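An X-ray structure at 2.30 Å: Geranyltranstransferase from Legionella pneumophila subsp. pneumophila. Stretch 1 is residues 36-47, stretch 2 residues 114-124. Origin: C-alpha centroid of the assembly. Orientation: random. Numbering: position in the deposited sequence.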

# COMPACT_ATOMS: atom_id res chain seq x y z
N PRO A 36 -5.20 -18.18 -7.15
CA PRO A 36 -4.12 -19.15 -6.90
C PRO A 36 -2.72 -18.65 -7.24
O PRO A 36 -1.78 -18.96 -6.51
CB PRO A 36 -4.52 -20.35 -7.76
CG PRO A 36 -6.01 -20.28 -7.78
CD PRO A 36 -6.32 -18.81 -7.88
N GLN A 37 -2.59 -17.88 -8.33
CA GLN A 37 -1.32 -17.21 -8.68
C GLN A 37 -0.83 -16.31 -7.56
O GLN A 37 0.36 -16.26 -7.27
CB GLN A 37 -1.45 -16.36 -9.94
CG GLN A 37 -1.13 -17.05 -11.24
CD GLN A 37 0.35 -17.22 -11.47
OE1 GLN A 37 1.08 -16.26 -11.74
NE2 GLN A 37 0.81 -18.46 -11.39
N ILE A 38 -1.76 -15.58 -6.94
CA ILE A 38 -1.39 -14.66 -5.87
C ILE A 38 -0.88 -15.42 -4.64
O ILE A 38 0.25 -15.17 -4.21
CB ILE A 38 -2.51 -13.63 -5.55
CG1 ILE A 38 -2.80 -12.76 -6.78
CG2 ILE A 38 -2.15 -12.76 -4.34
CD1 ILE A 38 -1.60 -11.99 -7.35
N ARG A 39 -1.66 -16.36 -4.12
CA ARG A 39 -1.22 -17.12 -2.92
C ARG A 39 0.05 -17.95 -3.16
O ARG A 39 0.87 -18.10 -2.26
CB ARG A 39 -2.33 -17.95 -2.26
CG ARG A 39 -2.93 -19.07 -3.08
CD ARG A 39 -4.40 -18.84 -3.34
NE ARG A 39 -5.27 -19.75 -2.60
CZ ARG A 39 -6.48 -20.12 -3.00
NH1 ARG A 39 -6.99 -19.65 -4.14
NH2 ARG A 39 -7.20 -20.95 -2.27
N SER A 40 0.23 -18.43 -4.39
CA SER A 40 1.46 -19.11 -4.74
C SER A 40 2.66 -18.16 -4.74
O SER A 40 3.71 -18.47 -4.17
CB SER A 40 1.34 -19.83 -6.09
OG SER A 40 2.56 -20.47 -6.42
N ALA A 41 2.51 -17.00 -5.37
CA ALA A 41 3.62 -16.04 -5.45
C ALA A 41 3.93 -15.35 -4.14
O ALA A 41 5.11 -15.15 -3.81
CB ALA A 41 3.39 -15.05 -6.55
N LEU A 42 2.90 -15.02 -3.37
CA LEU A 42 3.07 -14.59 -1.97
C LEU A 42 3.98 -15.50 -1.18
O LEU A 42 4.94 -15.04 -0.55
CB LEU A 42 1.71 -14.52 -1.26
CG LEU A 42 0.87 -13.26 -1.40
CD1 LEU A 42 -0.56 -13.54 -0.98
CD2 LEU A 42 1.45 -12.16 -0.54
N HIS A 43 3.69 -16.80 -1.20
CA HIS A 43 4.46 -17.80 -0.47
C HIS A 43 5.86 -17.97 -1.02
O HIS A 43 6.80 -18.19 -0.26
CB HIS A 43 3.71 -19.13 -0.44
CG HIS A 43 2.58 -19.16 0.53
ND1 HIS A 43 1.27 -18.93 0.17
CD2 HIS A 43 2.56 -19.36 1.87
CE1 HIS A 43 0.49 -19.00 1.24
NE2 HIS A 43 1.25 -19.27 2.29
N TYR A 44 6.02 -17.85 -2.34
CA TYR A 44 7.34 -17.91 -2.97
C TYR A 44 8.24 -16.76 -2.52
O TYR A 44 9.42 -16.95 -2.20
CB TYR A 44 7.23 -17.92 -4.49
CG TYR A 44 8.58 -17.98 -5.18
CD1 TYR A 44 9.27 -19.19 -5.29
CD2 TYR A 44 9.18 -16.83 -5.71
CE1 TYR A 44 10.51 -19.26 -5.90
CE2 TYR A 44 10.44 -16.89 -6.32
CZ TYR A 44 11.09 -18.11 -6.41
OH TYR A 44 12.31 -18.21 -7.02
N ALA A 45 7.66 -15.56 -2.50
CA ALA A 45 8.41 -14.36 -2.20
C ALA A 45 8.75 -14.23 -0.71
O ALA A 45 9.88 -13.88 -0.37
CB ALA A 45 7.65 -13.14 -2.67
N LEU A 46 7.80 -14.56 0.16
CA LEU A 46 7.94 -14.35 1.61
C LEU A 46 8.85 -15.31 2.38
O LEU A 46 9.25 -15.00 3.50
CB LEU A 46 6.57 -14.33 2.29
CG LEU A 46 5.87 -12.98 2.44
CD1 LEU A 46 4.63 -13.16 3.27
CD2 LEU A 46 6.79 -11.93 3.07
N PHE A 47 9.15 -16.48 1.81
CA PHE A 47 9.90 -17.47 2.57
C PHE A 47 11.19 -17.86 1.89
O PHE A 47 11.20 -18.34 0.76
CB PHE A 47 9.05 -18.70 2.88
CG PHE A 47 7.87 -18.40 3.77
CD1 PHE A 47 6.61 -18.19 3.22
CD2 PHE A 47 8.03 -18.31 5.15
CE1 PHE A 47 5.52 -17.91 4.04
CE2 PHE A 47 6.94 -18.03 5.98
CZ PHE A 47 5.69 -17.82 5.42
N ALA A 114 3.72 -9.17 -14.28
CA ALA A 114 2.39 -8.82 -13.75
C ALA A 114 2.12 -9.39 -12.35
O ALA A 114 1.56 -8.70 -11.49
CB ALA A 114 1.29 -9.25 -14.70
N THR A 115 2.53 -10.63 -12.12
CA THR A 115 2.32 -11.31 -10.84
C THR A 115 3.20 -10.69 -9.76
O THR A 115 2.76 -10.50 -8.63
CB THR A 115 2.57 -12.85 -10.96
OG1 THR A 115 1.66 -13.39 -11.93
CG2 THR A 115 2.35 -13.56 -9.67
N ALA A 116 4.44 -10.35 -10.12
CA ALA A 116 5.36 -9.61 -9.25
C ALA A 116 4.81 -8.23 -8.84
O ALA A 116 4.84 -7.86 -7.65
CB ALA A 116 6.71 -9.47 -9.93
N ILE A 117 4.30 -7.48 -9.81
CA ILE A 117 3.73 -6.16 -9.53
C ILE A 117 2.56 -6.31 -8.57
O ILE A 117 2.53 -5.65 -7.53
CB ILE A 117 3.27 -5.41 -10.81
CG1 ILE A 117 4.42 -5.21 -11.80
CG2 ILE A 117 2.65 -4.04 -10.47
CD1 ILE A 117 3.96 -5.05 -13.26
N LEU A 118 1.63 -7.20 -8.91
CA LEU A 118 0.41 -7.39 -8.15
C LEU A 118 0.62 -7.92 -6.74
O LEU A 118 -0.03 -7.48 -5.80
CB LEU A 118 -0.56 -8.31 -8.90
CG LEU A 118 -1.27 -7.71 -10.13
CD1 LEU A 118 -1.89 -8.81 -10.94
CD2 LEU A 118 -2.30 -6.64 -9.76
N VAL A 119 1.54 -8.87 -6.59
CA VAL A 119 1.84 -9.46 -5.29
C VAL A 119 2.48 -8.41 -4.39
O VAL A 119 2.09 -8.28 -3.21
CB VAL A 119 2.68 -10.76 -5.43
CG1 VAL A 119 3.71 -10.93 -4.33
CG2 VAL A 119 1.75 -11.95 -5.46
N GLY A 120 3.42 -7.65 -4.95
CA GLY A 120 3.97 -6.45 -4.29
C GLY A 120 2.85 -5.52 -3.83
O GLY A 120 2.76 -5.20 -2.64
N ASP A 121 1.96 -5.15 -4.75
CA ASP A 121 0.80 -4.31 -4.43
C ASP A 121 -0.04 -4.87 -3.29
O ASP A 121 -0.43 -4.12 -2.40
CB ASP A 121 -0.09 -4.13 -5.66
CG ASP A 121 0.50 -3.18 -6.67
OD1 ASP A 121 1.60 -2.63 -6.41
OD2 ASP A 121 -0.13 -2.98 -7.73
N GLY A 122 -0.32 -6.17 -3.33
CA GLY A 122 -1.11 -6.83 -2.29
C GLY A 122 -0.41 -6.95 -0.95
O GLY A 122 -1.05 -6.84 0.10
N MET A 123 0.91 -7.18 -0.97
CA MET A 123 1.71 -7.22 0.26
C MET A 123 1.66 -5.88 1.00
O MET A 123 1.48 -5.87 2.23
CB MET A 123 3.17 -7.61 -0.01
CG MET A 123 3.43 -9.10 -0.13
SD MET A 123 5.19 -9.48 -0.24
CE MET A 123 5.09 -11.18 -0.74
N GLN A 124 1.80 -4.78 0.26
CA GLN A 124 1.72 -3.44 0.86
C GLN A 124 0.40 -3.27 1.60
O GLN A 124 0.40 -2.89 2.77
CB GLN A 124 1.92 -2.30 -0.17
CG GLN A 124 1.53 -0.91 0.39
CD GLN A 124 2.18 0.29 -0.29
OE1 GLN A 124 2.61 1.22 0.39
NE2 GLN A 124 2.23 0.28 -1.63

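Two helices, 36-46 and 114-124, cross at a steep 78° between their N-to-C directions, their axes 9.8 Å apart at closest approach. No backbone hydrogen bonds link them; each helix satisfies its own backbone through i to i+4 bonds, and the contact, 425 Å² of buried surface, is made mainly by side chains. The backbones come nearest where Ile38 CA lies 6.1 Å from Val119 CA. Pro36 stays out of reach. Gln37 points toward the partner helix and supplies the polar contact: its OE1 lies 2.9 Å from Thr115 OG1, within hydrogen-bonding distance, although the hydroxyl proton has another acceptor within reach. Ile38 leaves its backbone sideways, but its end turns inward, placing CD1 3.8 Å from Val119 CG2 and 4.1 Å from Leu118 CB. Arg39 points away, and its carbonyl O accepts a 2.6 Å hydrogen bond from His43 ND1, tying two outward-facing residues together along their own helix. Ser40 takes no part. Ala41 points toward the partner, and its small methyl permits close packing: CB sits 3.6 Å from Thr115 CG2 and 3.7 Å from Val119 CG2. Val119 CG2 also lies 3.8 Å from Ile38 O and 3.9 Å from Leu42 N, a methyl packing in van der Waals contact against two atoms that are hydrogen-bonded to each other. Leu42 begins sideways and bends inward, bringing CD2 to 3.7 Å from Met123 CG. Tyr44 takes no part. One turn beyond Ala41, Ala45 CB meets Met123 CE at 3.8 Å, and Leu46 CG touches Met123 CE, this terminal methyl, at 3.7 Å. With chi2 and chi3 both t, Met123 is extended from CA to CE, which lets one flexible, apolar side chain serve Leu42, Ala45 and Leu46. Phe47, beyond the helix, makes no contact.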